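Long-range contacts in amino acid ABC transporter, periplasmic amino acid-binding protein (Brucella ovis, PDB 4Z9N), which probably delivers amino acids or small peptides to an ABC transporter as its periplasmic binding protein, and binds glutathione: residues 71-76 against 87-92; 99-104 against 214-219. One frame throughout, in Å; residues are numbered along the deposited sequence. Where two conformers were deposited one is given.

Contact 1 (71-76 against 87-92). With GSH (glutathione), chain U.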
loop_
_atom_site.group_PDB
_atom_site.type_symbol
_atom_site.label_atom_id
_atom_site.label_comp_id
_atom_site.label_asym_id
_atom_site.label_seq_id
_atom_site.Cartn_x
_atom_site.Cartn_y
_atom_site.Cartn_z
ATOM N N LYS D 71 -8.506 1.555 -23.933
ATOM C CA LYS D 71 -7.463 1.030 -24.804
ATOM C C LYS D 71 -6.295 1.985 -25.082
ATOM O O LYS D 71 -5.215 1.546 -25.454
ATOM C CB LYS D 71 -8.083 0.600 -26.123
ATOM C CG LYS D 71 -8.790 -0.732 -26.040
ATOM C CD LYS D 71 -9.267 -1.171 -27.412
ATOM C CE LYS D 71 -9.197 -2.683 -27.539
ATOM N NZ LYS D 71 -9.472 -3.121 -28.934
ATOM N N GLU D 72 -6.493 3.283 -24.908
ATOM C CA GLU D 72 -5.427 4.215 -25.249
ATOM C C GLU D 72 -4.734 4.778 -24.006
ATOM O O GLU D 72 -3.737 5.484 -24.114
ATOM C CB GLU D 72 -5.984 5.349 -26.110
ATOM C CG GLU D 72 -7.011 6.183 -25.400
ATOM C CD GLU D 72 -7.902 6.972 -26.353
ATOM O OE1 GLU D 72 -7.603 7.036 -27.562
ATOM O OE2 GLU D 72 -8.905 7.535 -25.880
ATOM N N ARG D 73 -5.248 4.452 -22.825
ATOM C CA ARG D 73 -4.760 5.096 -21.598
ATOM C C ARG D 73 -3.284 4.806 -21.292
ATOM O O ARG D 73 -2.546 5.700 -20.865
ATOM C CB ARG D 73 -5.629 4.686 -20.400
ATOM C CG ARG D 73 -5.782 3.162 -20.226
ATOM C CD ARG D 73 -6.707 2.786 -19.063
ATOM N NE ARG D 73 -7.216 1.421 -19.245
ATOM C CZ ARG D 73 -7.694 0.638 -18.277
ATOM N NH1 ARG D 73 -7.709 1.045 -17.009
ATOM N NH2 ARG D 73 -8.144 -0.573 -18.585
ATOM N N PHE D 74 -2.828 3.571 -21.499
ATOM C CA PHE D 74 -1.441 3.276 -21.126
ATOM C C PHE D 74 -0.459 3.890 -22.144
ATOM O O PHE D 74 0.601 4.386 -21.760
ATOM C CB PHE D 74 -1.233 1.762 -20.977
ATOM C CG PHE D 74 -2.114 1.151 -19.933
ATOM C CD1 PHE D 74 -1.971 1.509 -18.599
ATOM C CD2 PHE D 74 -3.140 0.284 -20.300
ATOM C CE1 PHE D 74 -2.800 0.974 -17.619
ATOM C CE2 PHE D 74 -3.978 -0.264 -19.344
ATOM C CZ PHE D 74 -3.818 0.080 -17.993
ATOM N N THR D 75 -0.833 3.865 -23.422
ATOM C CA THR D 75 0.006 4.412 -24.484
ATOM C C THR D 75 0.249 5.902 -24.248
ATOM O O THR D 75 1.369 6.393 -24.396
ATOM C CB THR D 75 -0.632 4.210 -25.871
ATOM O OG1 THR D 75 -0.900 2.817 -26.073
ATOM C CG2 THR D 75 0.302 4.708 -26.963
ATOM N N ALA D 76 -0.814 6.600 -23.857
ATOM C CA ALA D 76 -0.756 8.037 -23.600
ATOM C C ALA D 76 0.253 8.355 -22.498
ATOM O O ALA D 76 0.941 9.365 -22.560
ATOM C CB ALA D 76 -2.136 8.573 -23.219
ATOM N N ARG D 87 -7.326 7.288 -13.354
ATOM C CA ARG D 87 -8.465 6.956 -14.195
ATOM C C ARG D 87 -8.956 5.543 -13.916
ATOM O O ARG D 87 -8.909 4.692 -14.801
ATOM C CB ARG D 87 -8.071 7.123 -15.679
ATOM C CG ARG D 87 -9.177 6.850 -16.713
ATOM C CD ARG D 87 -8.595 6.168 -17.935
ATOM N NE ARG D 87 -9.613 5.630 -18.843
ATOM C CZ ARG D 87 -10.263 4.486 -18.630
ATOM N NH1 ARG D 87 -10.043 3.791 -17.519
ATOM N NH2 ARG D 87 -11.161 4.057 -19.515
ATOM N N ASN D 88 -9.441 5.314 -12.693
ATOM C CA ASN D 88 -10.073 4.042 -12.303
ATOM C C ASN D 88 -9.358 2.844 -12.927
ATOM O O ASN D 88 -9.988 1.934 -13.451
ATOM C CB ASN D 88 -11.606 4.028 -12.654
ATOM C CG ASN D 88 -11.934 4.418 -14.121
ATOM O OD1 ASN D 88 -11.696 5.553 -14.562
ATOM N ND2 ASN D 88 -12.552 3.483 -14.856
ATOM N N THR D 89 -8.030 2.865 -12.831
ATOM C CA THR D 89 -7.159 1.906 -13.499
ATOM C C THR D 89 -6.534 0.943 -12.492
ATOM O O THR D 89 -5.795 1.342 -11.588
ATOM C CB THR D 89 -6.058 2.632 -14.288
ATOM O OG1 THR D 89 -6.617 3.284 -15.445
ATOM C CG2 THR D 89 -4.968 1.668 -14.691
ATOM N N THR D 90 -6.839 -0.338 -12.653
ATOM C CA THR D 90 -6.438 -1.332 -11.663
ATOM C C THR D 90 -4.932 -1.626 -11.689
ATOM O O THR D 90 -4.345 -1.858 -12.741
ATOM C CB THR D 90 -7.233 -2.633 -11.876
ATOM O OG1 THR D 90 -8.630 -2.358 -11.718
ATOM C CG2 THR D 90 -6.797 -3.705 -10.873
ATOM N N TRP D 91 -4.308 -1.566 -10.517
ATOM C CA TRP D 91 -2.934 -2.040 -10.323
ATOM C C TRP D 91 -2.901 -3.566 -10.381
ATOM O O TRP D 91 -3.517 -4.230 -9.544
ATOM C CB TRP D 91 -2.416 -1.564 -8.967
ATOM C CG TRP D 91 -0.946 -1.761 -8.676
ATOM C CD1 TRP D 91 -0.033 -2.556 -9.333
ATOM C CD2 TRP D 91 -0.243 -1.119 -7.629
ATOM N NE1 TRP D 91 1.219 -2.417 -8.746
ATOM C CE2 TRP D 91 1.098 -1.550 -7.686
ATOM C CE3 TRP D 91 -0.621 -0.211 -6.633
ATOM C CZ2 TRP D 91 2.055 -1.092 -6.793
ATOM C CZ3 TRP D 91 0.328 0.234 -5.748
ATOM C CH2 TRP D 91 1.656 -0.194 -5.839
ATOM N N THR D 92 -2.197 -4.116 -11.368
ATOM C CA THR D 92 -2.006 -5.566 -11.484
ATOM C C THR D 92 -0.545 -5.840 -11.738
ATOM O O THR D 92 0.187 -4.947 -12.177
ATOM C CB THR D 92 -2.800 -6.175 -12.654
ATOM O OG1 THR D 92 -2.188 -5.764 -13.894
ATOM C CG2 THR D 92 -4.263 -5.688 -12.626
HETATM N N1 GSH U . -10.523 -0.916 -13.464
HETATM C CA1 GSH U . -10.676 -1.670 -14.709
HETATM C C1 GSH U . -9.337 -1.671 -15.442
HETATM O O11 GSH U . -9.202 -2.389 -16.472
HETATM O O12 GSH U . -8.376 -0.960 -15.037
HETATM C CB1 GSH U . -11.730 -1.043 -15.637
HETATM C CG1 GSH U . -11.302 0.398 -15.977
HETATM C CD1 GSH U . -12.200 0.927 -17.090
HETATM O OE1 GSH U . -11.754 1.337 -18.116
HETATM N N2 GSH U . -13.626 0.931 -16.862
HETATM C CA2 GSH U . -14.479 1.412 -17.934
HETATM C C2 GSH U . -14.218 2.889 -18.263
HETATM O O2 GSH U . -13.669 3.645 -17.528
HETATM C CB2 GSH U . -15.948 1.103 -17.627
HETATM S SG2 GSH U . -16.596 2.113 -16.267
HETATM N N3 GSH U . -14.637 3.339 -19.574
HETATM C CA3 GSH U . -14.423 4.706 -19.964
HETATM C C3 GSH U . -13.713 4.716 -21.318
HETATM O O31 GSH U . -13.645 5.800 -21.955
HETATM O O32 GSH U . -13.188 3.658 -21.785
#

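Contact 2 (99-104 against 214-219). With NA (sodium ion), chain K.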
loop_
_atom_site.group_PDB
_atom_site.type_symbol
_atom_site.label_atom_id
_atom_site.label_comp_id
_atom_site.label_asym_id
_atom_site.label_seq_id
_atom_site.Cartn_x
_atom_site.Cartn_y
_atom_site.Cartn_z
ATOM N N LEU D 99 4.863 -2.870 -18.804
ATOM C CA LEU D 99 4.493 -1.641 -19.517
ATOM C C LEU D 99 5.443 -0.468 -19.276
ATOM O O LEU D 99 5.253 0.606 -19.844
ATOM C CB LEU D 99 3.070 -1.227 -19.124
ATOM C CG LEU D 99 1.959 -2.224 -19.456
ATOM C CD1 LEU D 99 0.624 -1.690 -18.952
ATOM C CD2 LEU D 99 1.907 -2.492 -20.960
ATOM N N GLY D 100 6.468 -0.671 -18.450
ATOM C CA GLY D 100 7.361 0.415 -18.090
ATOM C C GLY D 100 6.677 1.428 -17.182
ATOM O O GLY D 100 7.027 2.621 -17.182
ATOM N N LEU D 101 5.711 0.950 -16.408
ATOM C CA LEU D 101 4.933 1.816 -15.520
ATOM C C LEU D 101 5.083 1.417 -14.050
ATOM O O LEU D 101 5.392 0.266 -13.726
ATOM C CB LEU D 101 3.452 1.795 -15.909
ATOM C CG LEU D 101 3.100 2.182 -17.356
ATOM C CD1 LEU D 101 1.588 2.151 -17.557
ATOM C CD2 LEU D 101 3.688 3.550 -17.751
ATOM N N ASP D 102 4.858 2.386 -13.170
ATOM C CA ASP D 102 4.808 2.141 -11.728
ATOM C C ASP D 102 3.509 2.732 -11.172
ATOM O O ASP D 102 2.803 3.494 -11.844
ATOM C CB ASP D 102 6.001 2.783 -11.002
ATOM C CG ASP D 102 7.258 1.927 -11.026
ATOM O OD1 ASP D 102 7.170 0.686 -11.085
ATOM O OD2 ASP D 102 8.353 2.520 -10.980
ATOM N N PHE D 103 3.221 2.412 -9.923
ATOM C CA PHE D 103 2.012 2.903 -9.266
ATOM C C PHE D 103 2.415 3.580 -7.974
ATOM O O PHE D 103 3.175 3.014 -7.189
ATOM C CB PHE D 103 1.032 1.754 -9.016
ATOM C CG PHE D 103 0.526 1.126 -10.279
ATOM C CD1 PHE D 103 1.254 0.122 -10.920
ATOM C CD2 PHE D 103 -0.663 1.553 -10.846
ATOM C CE1 PHE D 103 0.788 -0.434 -12.108
ATOM C CE2 PHE D 103 -1.125 0.992 -12.025
ATOM C CZ PHE D 103 -0.407 0.016 -12.652
ATOM N N ALA D 104 1.918 4.792 -7.762
ATOM C CA ALA D 104 2.371 5.605 -6.644
ATOM C C ALA D 104 1.482 5.421 -5.413
ATOM O O ALA D 104 1.802 5.905 -4.329
ATOM C CB ALA D 104 2.426 7.056 -7.050
ATOM N N GLY D 214 -5.104 2.598 -9.175
ATOM C CA GLY D 214 -3.753 3.076 -8.903
ATOM C C GLY D 214 -3.382 4.386 -9.557
ATOM O O GLY D 214 -3.846 4.703 -10.638
ATOM N N LEU D 215 -2.583 5.178 -8.845
ATOM C CA LEU D 215 -2.016 6.406 -9.374
ATOM C C LEU D 215 -0.833 6.031 -10.244
ATOM O O LEU D 215 0.210 5.616 -9.737
ATOM C CB LEU D 215 -1.596 7.322 -8.223
ATOM C CG LEU D 215 -2.748 7.570 -7.243
ATOM C CD1 LEU D 215 -2.263 8.360 -6.055
ATOM C CD2 LEU D 215 -3.914 8.280 -7.927
ATOM N N THR D 216 -0.995 6.156 -11.556
ATOM C CA THR D 216 -0.107 5.450 -12.476
ATOM C C THR D 216 0.896 6.404 -13.115
ATOM O O THR D 216 0.507 7.439 -13.622
ATOM C CB THR D 216 -0.945 4.736 -13.546
ATOM O OG1 THR D 216 -1.963 3.972 -12.881
ATOM C CG2 THR D 216 -0.082 3.804 -14.399
ATOM N N VAL D 217 2.184 6.073 -13.032
ATOM C CA VAL D 217 3.251 6.904 -13.591
ATOM C C VAL D 217 4.216 6.027 -14.388
ATOM O O VAL D 217 4.170 4.797 -14.303
ATOM C CB VAL D 217 4.034 7.680 -12.500
ATOM C CG1 VAL D 217 3.155 8.738 -11.812
ATOM C CG2 VAL D 217 4.624 6.715 -11.471
ATOM N N ARG D 218 5.097 6.664 -15.148
ATOM C CA ARG D 218 6.162 5.937 -15.839
ATOM C C ARG D 218 7.217 5.482 -14.829
ATOM O O ARG D 218 7.478 6.175 -13.852
ATOM C CB ARG D 218 6.805 6.811 -16.924
ATOM C CG ARG D 218 5.876 7.131 -18.081
ATOM C CD ARG D 218 6.571 7.977 -19.145
ATOM N NE ARG D 218 6.923 9.303 -18.660
ATOM C CZ ARG D 218 6.097 10.343 -18.658
ATOM N NH1 ARG D 218 4.855 10.214 -19.104
ATOM N NH2 ARG D 218 6.506 11.510 -18.187
ATOM N N GLN D 219 7.814 4.314 -15.065
ATOM C CA GLN D 219 9.046 3.919 -14.372
ATOM C C GLN D 219 10.196 4.876 -14.687
ATOM O O GLN D 219 10.142 5.632 -15.656
ATOM C CB GLN D 219 9.453 2.489 -14.762
ATOM C CG GLN D 219 8.511 1.434 -14.216
ATOM C CD GLN D 219 8.902 0.008 -14.584
ATOM O OE1 GLN D 219 8.374 -0.960 -14.012
ATOM N NE2 GLN D 219 9.824 -0.133 -15.539
HETATM NA NA NA K . 6.719 -1.327 -12.210
#

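Contact 1 (71-76 against 87-92)
Arg73 lays its CD over the rim of one face of the Arg87 guanidinium, 3.6 Å above that plane, the two side chains crossing at about a right angle. CG of Arg73 sits between its backbone N and carbonyl carbon (chi1 53°), and from there the chain runs extended to NE. Arg73 NH1 donates to Thr89 OG1 at 2.9 Å, with the oxygen close to the guanidinium plane. Thr89 OG1 in turn donates to Arg87 O (2.8 Å) from above the carbonyl plane, so both partners hold the hydroxyl. Phe74 meets Thr89 tip to tip, CE1 against CG2 at 3.7 Å, and Phe74 CZ lies over the rim of the Arg73 guanidinium on the face opposite glutathione OE1. Arg73 NH1 bonds glutathione O12 and NH2 bonds O11 (3.0 Å), a two-pronged grip on one carboxylate, while Arg87 NH1 and NH2 share the amide oxygen OE1. The NE atoms are held by Ala70 O for Arg73 and Leu68 O for Arg87. With the two NH1 atoms 3.6 Å apart, the carboxylate probably offsets the charge of Arg73. Thr90 N donates to O12 and glutathione N1 to Asn88 O and Thr90 OG1, so Arg73 and 87-92 read both alpha-carboxylate and alpha-amino groups of the glutamyl end.

Contact 2 (99-104 against 214-219)
Asp102 and Gln219 both turn CG anti to their own carbonyl carbon, beside the backbone N (chi1 -83° and -69°), and their side chains meet at about a right angle, with Asp102 OD2 3.4 Å from Gln219 CG. Both reach one sodium ion. Asp102 OD1 binds it at 2.4 Å and Leu101 O at 2.6 Å; Gln219 adds its side chain, Asp96 supplies two further oxygens, and Asp226 of the second subunit completes the set, so that the ion ties the two copies together. Beside the metal site the two strands are joined by backbone hydrogen bonds. Strands 101-104 and 214-218 run antiparallel with a marked twist, 141° between their directions. Asp102 and Val217 form the hydrogen-bonded pair, with Asp102 N to Val217 O at 2.8 Å and Val217 N to Asp102 O at 2.9 Å. Ala104 N to Leu215 O (2.7 Å) and Gln219 N to Gly100 O continue the pairing to either side. On the face bearing Phe103 and Thr216 these side chains lie side by side and point the same way, Phe103 CE2 being 3.2 Å from Thr216 OG1, a hydroxyl that donates to Gly214 O at 3.0 Å. With 211-218 also bonded to 84-85 through Thr216 and Leu85, it stands as an antiparallel strand between 84-85 and 101-117, consistent with a type II periplasmic binding protein lobe.

The two contacts adjoin, their centres about 9 Å apart. Thr89 O of contact 1 probably accepts a hydrogen bond from Gly214 N of contact 2 at 2.8 Å, which joins the pocket loop directly to strand 214-218. Packing adds to this: Phe74 CD1 is 3.8 Å from Leu101 CD1, and Trp91 NE1 is 3.3 Å from Phe103 CD1. Contact 1 bonds glutathione itself, whereas the Phe103 side chain of contact 2 stays about 8 Å from the ligand. The sodium ion lies 15.4 Å from O12, the nearest glutathione atom, so the metal does not touch the ligand. Trp91 NE1 is hydrogen-bonded to Asp96 OD2, whose residue binds sodium through O and OD1, so the pocket loop is tied to a metal ligand.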